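Long-range contact in ML032222a iGluR (Mnemiopsis leidyi, PDB 4YKI), which forms a subunit of a ctenophore ionotropic glutamate receptor, a ligand-gated ion channel whose ligand-binding domain is occupied here by glycine: residues P190-V202 against I243-C255. Sequence-based numbering, arbitrary orientation.
Sequences PVLAHNLISDCDV and ILWEKWSSGNSVC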
loop_
_atom_site.group_PDB
_atom_site.type_symbol
_atom_site.label_atom_id
_atom_site.label_comp_id
_atom_site.label_asym_id
_atom_site.label_seq_id
_atom_site.Cartn_x
_atom_site.Cartn_y
_atom_site.Cartn_z
ATOM N N PRO B 190 6.362 0.845 12.231
ATOM C CA PRO B 190 7.664 1.323 11.744
ATOM C C PRO B 190 8.303 2.359 12.668
ATOM O O PRO B 190 9.521 2.409 12.837
ATOM C CB PRO B 190 7.316 1.923 10.375
ATOM C CG PRO B 190 6.060 1.176 9.960
ATOM C CD PRO B 190 5.299 0.997 11.226
ATOM N N VAL B 191 7.470 3.192 13.292
ATOM C CA VAL B 191 7.937 4.216 14.207
ATOM C C VAL B 191 8.548 3.571 15.444
ATOM O O VAL B 191 9.616 3.971 15.918
ATOM C CB VAL B 191 6.771 5.164 14.589
ATOM C CG1 VAL B 191 7.162 6.142 15.681
ATOM C CG2 VAL B 191 6.289 5.923 13.350
ATOM N N LEU B 192 7.876 2.573 15.985
ATOM C CA LEU B 192 8.390 1.883 17.157
ATOM C C LEU B 192 9.628 1.081 16.806
ATOM O O LEU B 192 10.586 1.064 17.595
ATOM C CB LEU B 192 7.311 0.997 17.778
ATOM C CG LEU B 192 6.111 1.765 18.318
ATOM C CD1 LEU B 192 5.113 0.830 18.986
ATOM C CD2 LEU B 192 6.531 2.851 19.270
ATOM N N ALA B 193 9.643 0.433 15.649
ATOM C CA ALA B 193 10.798 -0.379 15.247
ATOM C C ALA B 193 12.054 0.475 15.212
ATOM O O ALA B 193 13.120 0.087 15.726
ATOM C CB ALA B 193 10.558 -1.031 13.892
ATOM N N HIS B 194 11.953 1.655 14.623
ATOM C CA HIS B 194 13.101 2.517 14.516
ATOM C C HIS B 194 13.545 3.084 15.858
ATOM O O HIS B 194 14.738 3.039 16.216
ATOM C CB HIS B 194 12.823 3.676 13.571
ATOM C CG HIS B 194 13.957 4.633 13.521
ATOM N ND1 HIS B 194 15.123 4.357 12.840
ATOM C CD2 HIS B 194 14.158 5.802 14.162
ATOM C CE1 HIS B 194 15.969 5.351 13.015
ATOM N NE2 HIS B 194 15.414 6.243 13.816
ATOM N N ASN B 195 12.587 3.628 16.596
ATOM C CA ASN B 195 12.886 4.417 17.772
ATOM C C ASN B 195 13.214 3.608 19.026
ATOM O O ASN B 195 13.829 4.149 19.936
ATOM C CB ASN B 195 11.759 5.415 18.030
ATOM C CG ASN B 195 11.768 6.548 17.034
ATOM O OD1 ASN B 195 12.639 7.406 17.109
ATOM N ND2 ASN B 195 10.860 6.540 16.086
ATOM N N LEU B 196 12.834 2.333 19.060
ATOM C CA LEU B 196 13.047 1.509 20.257
ATOM C C LEU B 196 14.074 0.412 20.006
ATOM O O LEU B 196 14.184 -0.532 20.791
ATOM C CB LEU B 196 11.710 0.930 20.718
ATOM C CG LEU B 196 10.664 1.976 21.103
ATOM C CD1 LEU B 196 9.347 1.322 21.424
ATOM C CD2 LEU B 196 11.111 2.838 22.253
ATOM N N ILE B 197 14.870 0.561 18.950
ATOM C CA ILE B 197 15.830 -0.466 18.540
ATOM C C ILE B 197 16.828 -0.865 19.628
ATOM O O ILE B 197 17.217 -2.035 19.701
ATOM C CB ILE B 197 16.590 -0.033 17.244
ATOM C CG1 ILE B 197 17.380 -1.210 16.654
ATOM C CG2 ILE B 197 17.470 1.184 17.502
ATOM C CD1 ILE B 197 16.518 -2.356 16.177
ATOM N N SER B 198 17.215 0.096 20.460
ATOM C CA SER B 198 18.203 -0.118 21.530
ATOM C C SER B 198 17.576 -0.177 22.930
ATOM O O SER B 198 18.279 -0.075 23.952
ATOM C CB SER B 198 19.254 0.991 21.501
ATOM O OG SER B 198 18.699 2.231 21.908
ATOM N N ASP B 199 16.256 -0.332 22.977
ATOM C CA ASP B 199 15.547 -0.551 24.243
ATOM C C ASP B 199 15.373 -2.040 24.457
ATOM O O ASP B 199 14.350 -2.636 24.125
ATOM C CB ASP B 199 14.202 0.172 24.248
ATOM C CG ASP B 199 14.365 1.669 24.300
ATOM O OD1 ASP B 199 14.514 2.301 23.235
ATOM O OD2 ASP B 199 14.370 2.227 25.409
ATOM N N CYS B 200 16.392 -2.649 25.045
ATOM C CA CYS B 200 16.433 -4.093 25.162
ATOM C C CYS B 200 15.464 -4.624 26.211
ATOM O O CYS B 200 15.231 -5.828 26.275
ATOM C CB CYS B 200 17.860 -4.556 25.481
ATOM S SG CYS B 200 19.127 -3.966 24.328
ATOM N N ASP B 201 14.920 -3.738 27.027
ATOM C CA ASP B 201 13.957 -4.100 28.061
ATOM C C ASP B 201 12.525 -3.730 27.636
ATOM O O ASP B 201 11.626 -3.668 28.468
ATOM C CB ASP B 201 14.333 -3.424 29.393
ATOM C CG ASP B 201 14.452 -1.905 29.282
ATOM O OD1 ASP B 201 14.314 -1.371 28.159
ATOM O OD2 ASP B 201 14.703 -1.235 30.317
ATOM N N VAL B 202 12.325 -3.478 26.342
ATOM C CA VAL B 202 10.983 -3.259 25.790
ATOM C C VAL B 202 10.653 -4.428 24.874
ATOM O O VAL B 202 11.455 -4.800 24.009
ATOM C CB VAL B 202 10.925 -1.917 25.034
ATOM C CG1 VAL B 202 9.636 -1.785 24.251
ATOM C CG2 VAL B 202 11.058 -0.754 26.007
ATOM N N ILE B 243 15.322 1.898 -0.774
ATOM C CA ILE B 243 16.671 2.409 -0.540
ATOM C C ILE B 243 16.674 3.467 0.580
ATOM O O ILE B 243 17.562 3.478 1.436
ATOM C CB ILE B 243 17.263 2.939 -1.853
ATOM C CG1 ILE B 243 17.644 1.737 -2.735
ATOM C CG2 ILE B 243 18.475 3.860 -1.618
ATOM C CD1 ILE B 243 17.903 2.061 -4.193
ATOM N N LEU B 244 15.679 4.343 0.594
ATOM C CA LEU B 244 15.610 5.353 1.660
ATOM C C LEU B 244 15.312 4.754 3.024
ATOM O O LEU B 244 15.848 5.224 4.023
ATOM C CB LEU B 244 14.570 6.408 1.336
ATOM C CG LEU B 244 14.881 7.328 0.161
ATOM C CD1 LEU B 244 13.729 8.302 -0.019
ATOM C CD2 LEU B 244 16.213 8.078 0.318
ATOM N N TRP B 245 14.449 3.743 3.089
ATOM C CA TRP B 245 14.180 3.112 4.375
ATOM C C TRP B 245 15.476 2.462 4.911
ATOM O O TRP B 245 15.790 2.554 6.091
ATOM C CB TRP B 245 13.061 2.079 4.268
ATOM C CG TRP B 245 12.765 1.413 5.570
ATOM C CD1 TRP B 245 12.996 0.123 5.879
ATOM C CD2 TRP B 245 12.183 2.008 6.739
ATOM N NE1 TRP B 245 12.590 -0.146 7.151
ATOM C CE2 TRP B 245 12.102 1.000 7.710
ATOM C CE3 TRP B 245 11.725 3.297 7.064
ATOM C CZ2 TRP B 245 11.590 1.229 8.974
ATOM C CZ3 TRP B 245 11.217 3.519 8.342
ATOM C CH2 TRP B 245 11.145 2.486 9.270
ATOM N N GLU B 246 16.227 1.799 4.038
ATOM C CA GLU B 246 17.510 1.226 4.438
ATOM C C GLU B 246 18.486 2.307 4.926
ATOM O O GLU B 246 19.194 2.114 5.917
ATOM C CB GLU B 246 18.113 0.430 3.276
ATOM C CG GLU B 246 19.520 -0.100 3.518
ATOM C CD GLU B 246 19.566 -1.256 4.502
ATOM O OE1 GLU B 246 18.490 -1.741 4.915
ATOM O OE2 GLU B 246 20.689 -1.687 4.852
ATOM N N LYS B 247 18.539 3.431 4.219
ATOM C CA LYS B 247 19.415 4.533 4.601
ATOM C C LYS B 247 19.095 5.075 5.984
ATOM O O LYS B 247 20.000 5.313 6.784
ATOM C CB LYS B 247 19.265 5.677 3.597
ATOM C CG LYS B 247 20.013 6.956 3.976
ATOM C CD LYS B 247 19.857 8.013 2.905
ATOM C CE LYS B 247 20.438 9.347 3.357
ATOM N NZ LYS B 247 20.204 10.412 2.328
ATOM N N TRP B 248 17.812 5.272 6.264
ATOM C CA TRP B 248 17.394 6.045 7.431
ATOM C C TRP B 248 16.981 5.229 8.651
ATOM O O TRP B 248 17.095 5.713 9.780
ATOM C CB TRP B 248 16.234 6.978 7.058
ATOM C CG TRP B 248 16.668 8.106 6.223
ATOM C CD1 TRP B 248 16.491 8.263 4.881
ATOM C CD2 TRP B 248 17.373 9.262 6.675
ATOM N NE1 TRP B 248 17.058 9.450 4.468
ATOM C CE2 TRP B 248 17.601 10.080 5.556
ATOM C CE3 TRP B 248 17.843 9.678 7.926
ATOM C CZ2 TRP B 248 18.280 11.297 5.654
ATOM C CZ3 TRP B 248 18.506 10.872 8.022
ATOM C CH2 TRP B 248 18.731 11.670 6.897
ATOM N N SER B 249 16.452 4.025 8.462
ATOM C CA SER B 249 15.984 3.284 9.626
ATOM C C SER B 249 17.177 2.674 10.350
ATOM O O SER B 249 18.218 2.387 9.748
ATOM C CB SER B 249 14.944 2.239 9.248
ATOM O OG SER B 249 15.513 1.249 8.432
ATOM N N SER B 250 17.017 2.468 11.651
ATOM C CA SER B 250 18.099 1.985 12.499
ATOM C C SER B 250 18.348 0.504 12.249
ATOM O O SER B 250 17.420 -0.256 11.957
ATOM C CB SER B 250 17.767 2.240 13.973
ATOM O OG SER B 250 16.518 1.676 14.336
ATOM N N GLY B 251 19.614 0.108 12.354
ATOM C CA GLY B 251 20.021 -1.261 12.111
ATOM C C GLY B 251 20.734 -1.785 13.334
ATOM O O GLY B 251 20.836 -1.087 14.348
ATOM N N ASN B 252 21.241 -3.008 13.235
ATOM C CA ASN B 252 21.808 -3.689 14.385
ATOM C C ASN B 252 20.786 -3.720 15.511
ATOM O O ASN B 252 19.584 -3.563 15.295
ATOM C CB ASN B 252 23.085 -2.984 14.873
ATOM C CG ASN B 252 24.226 -3.082 13.887
ATOM O OD1 ASN B 252 24.022 -3.215 12.679
ATOM N ND2 ASN B 252 25.449 -3.018 14.405
ATOM N N SER B 253 21.298 -3.969 16.705
ATOM C CA SER B 253 20.624 -3.707 17.959
ATOM C C SER B 253 21.639 -4.191 18.970
ATOM O O SER B 253 22.071 -5.345 18.910
ATOM C CB SER B 253 19.303 -4.473 18.108
ATOM O OG SER B 253 19.513 -5.875 18.103
ATOM N N VAL B 254 22.054 -3.306 19.869
ATOM C CA VAL B 254 22.948 -3.690 20.951
ATOM C C VAL B 254 22.357 -4.893 21.693
ATOM O O VAL B 254 23.086 -5.705 22.259
ATOM C CB VAL B 254 23.175 -2.511 21.923
ATOM C CG1 VAL B 254 23.992 -2.944 23.140
ATOM C CG2 VAL B 254 23.870 -1.364 21.203
ATOM N N CYS B 255 21.031 -5.008 21.658
ATOM C CA CYS B 255 20.317 -6.098 22.316
ATOM C C CYS B 255 20.676 -7.458 21.718
ATOM O O CYS B 255 20.453 -7.706 20.533
ATOM C CB CYS B 255 18.809 -5.856 22.207
ATOM S SG CYS B 255 18.339 -4.130 22.469
HETATM O O HOH W 1 14.870 -0.648 13.309
#
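Ser-250 N lies at the edge of the His-194 imidazole, near the ring plane, and donates to ND1 (2.9 Å), though the N-H bends to 136°. The indole of Trp-245 turns its edge to Pro-190 O, its CH2 touching Pro-190 CB at 4.0 Å, while Ser-249 CB sits over the centre of one face. In this clamshell ligand-binding domain of the periplasmic-binding-protein type, helix 189-195 meets the end of helix 240-248 through Trp-245 and the tail after it through His-194. A chi1 of 176° carries the His-194 ring beside its own carbonyl carbon and out to Ser-249 and Ser-250; an alanine here would probably leave Ser-250 N without its acceptor and open a gap beside Ser-249. A serine suits the place of Ser-250 because its short hydroxyl reaches a carbonyl near the helix end, OG donating in the carbonyl plane to a lone pair of His-194 O (2.9 Å). Water 1 links Ser-250 O to Ala-193 O, the latter bond weak. Branched Ile-197, in the type I turn from Leu-196 to Asp-199, lies along the tail, CG2 3.3 Å from Ser-250 OG and CD1 3.4 Å from Asn-252 O. Arg-179 holds the Asp-199 carboxylate in a salt bridge. As in other ionotropic glutamate receptors, a disulfide ties down the tail: Cys-200 SG to Cys-255 SG, 2.0 Å, chi3 -86°.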